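PDB 2DUM: UspA domain-containing protein from Pyrococcus horikoshii, which is of unknown function but belongs to the universal stress protein A family, and so may take part in the cellular response to stress. Local coordinates for the interface of chains A and B. Coordinates in Å, arbitrary orientation; residue numbers count along the deposited sequence, not the author numbering. Chains: chain A/B, Hypothetical protein PH0823.

The interface of chains A and B. Residues chain A 4, 120, 150-152; chain B 25, 151-154.
The backbone amide N of B:Ile153 donates a hydrogen bond to the carbonyl O of A:Val151 at 3.0 Å, and this bond joins the edges of two beta strands from two copies of one protein. It is fairly straight, with 154° at the hydrogen. The return bond, from A:Val151 N to B:Ile153 O at 3.4 Å, is weak. Together they pair A:Val151 with B:Ile153 in antiparallel fashion, while A:Leu152 and B:Leu152 face each other as the next bridge, the same residue from each chain meeting near the two-fold axis.

Side chains can pack over paired edge strands, and B:Leu152, with 56 Å² hidden by the partner, illustrates this. Its CG lies anti to the backbone N (chi1 162°), and from there the CD1 branch reaches over the backbone of A:Val151 to A:Leu120. The two leucines cross obliquely and touch tip to tip, CD1 of A:Leu120 lying 3.5 Å from CD1 of B:Leu152. The pyrrolidine ring of A:Pro150 borders the same methyl through its CB, 4.0 Å from B:Leu152 CD1. CB of A:Pro150 also lies 4.0 Å from CG2, the branch methyl of B:Ile154; one proline carbon thus rests against two alternate residues of the opposing strand. On the B side, CD1 of B:Ile154 lies in plane at the edge of the B:Phe25 ring, from helix 16-28. A:Met4 flanks the cluster loosely, its CE methyl 4.3 Å from CD1 of B:Leu152 and its sulfur near the B:Phe25 ring.

The patch thus combines backbone pairing with a small apolar cluster, and symmetry repeats each contact with the chains exchanged. By joining strands 151-154 of both copies, it probably continues the sheet of one subunit into the other and holds the two together as a dimer.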
# COMPACT_ATOMS: atom_id res chain seq x y z
N MET A 4 7.88 8.48 6.37
CA MET A 4 6.84 7.88 5.35
C MET A 4 5.49 8.55 5.26
O MET A 4 4.89 8.48 4.22
CB MET A 4 6.40 6.38 5.46
CG MET A 4 7.41 5.45 4.97
SD MET A 4 7.15 4.44 3.49
CE MET A 4 5.76 5.14 2.60
N LEU A 120 4.79 8.93 0.08
CA LEU A 120 3.86 7.87 -0.05
C LEU A 120 2.78 8.32 -0.98
O LEU A 120 2.49 9.52 -1.05
CB LEU A 120 3.17 7.62 1.26
CG LEU A 120 2.24 6.41 1.30
CD1 LEU A 120 2.84 5.16 0.68
CD2 LEU A 120 1.95 6.00 2.69
N PRO A 150 6.15 4.54 -2.83
CA PRO A 150 5.36 3.53 -2.10
C PRO A 150 3.89 3.83 -2.10
O PRO A 150 3.52 4.95 -2.50
CB PRO A 150 5.98 3.52 -0.72
CG PRO A 150 6.62 4.85 -0.54
CD PRO A 150 6.99 5.35 -1.93
N VAL A 151 3.05 2.83 -1.78
CA VAL A 151 1.62 2.99 -2.02
C VAL A 151 0.76 2.35 -0.97
O VAL A 151 0.89 1.17 -0.73
CB VAL A 151 1.16 2.43 -3.38
CG1 VAL A 151 -0.42 2.50 -3.53
CG2 VAL A 151 1.74 3.18 -4.53
N LEU A 152 -0.15 3.11 -0.37
CA LEU A 152 -0.97 2.55 0.65
C LEU A 152 -2.35 2.28 0.04
O LEU A 152 -3.14 3.21 -0.42
CB LEU A 152 -1.07 3.56 1.79
CG LEU A 152 -0.94 3.05 3.23
CD1 LEU A 152 -1.56 3.98 4.18
CD2 LEU A 152 -1.62 1.85 3.44
N PHE B 25 13.00 0.41 2.67
CA PHE B 25 12.09 0.87 3.65
C PHE B 25 12.87 1.62 4.67
O PHE B 25 12.39 2.56 5.34
CB PHE B 25 11.40 -0.30 4.33
CG PHE B 25 10.35 0.14 5.26
CD1 PHE B 25 10.67 0.56 6.55
CD2 PHE B 25 9.07 0.29 4.83
CE1 PHE B 25 9.71 1.05 7.44
CE2 PHE B 25 8.10 0.79 5.73
CZ PHE B 25 8.44 1.17 7.05
N VAL B 151 -2.63 -2.31 2.85
CA VAL B 151 -1.39 -2.79 2.41
C VAL B 151 -0.63 -1.76 1.64
O VAL B 151 -1.17 -0.92 0.96
CB VAL B 151 -1.47 -4.15 1.67
CG1 VAL B 151 -2.80 -4.81 1.84
CG2 VAL B 151 -1.19 -3.99 0.21
N LEU B 152 0.67 -1.82 1.83
CA LEU B 152 1.61 -0.79 1.47
C LEU B 152 2.61 -1.57 0.75
O LEU B 152 3.29 -2.44 1.36
CB LEU B 152 2.35 -0.23 2.67
CG LEU B 152 3.60 0.49 2.13
CD1 LEU B 152 3.24 1.77 1.55
CD2 LEU B 152 4.67 0.78 3.12
N ILE B 153 2.74 -1.25 -0.52
CA ILE B 153 3.62 -1.98 -1.40
C ILE B 153 4.89 -1.20 -1.53
O ILE B 153 4.86 -0.01 -1.74
CB ILE B 153 3.00 -2.15 -2.81
CG1 ILE B 153 2.08 -3.32 -2.81
CG2 ILE B 153 3.99 -2.53 -3.73
CD1 ILE B 153 0.75 -2.80 -2.55
N ILE B 154 6.03 -1.82 -1.45
CA ILE B 154 7.11 -0.93 -1.76
C ILE B 154 8.07 -1.41 -2.82
O ILE B 154 8.37 -2.62 -2.96
CB ILE B 154 7.77 -0.27 -0.50
CG1 ILE B 154 8.94 -1.07 -0.02
CG2 ILE B 154 6.77 -0.19 0.64
CD1 ILE B 154 8.76 -1.46 1.51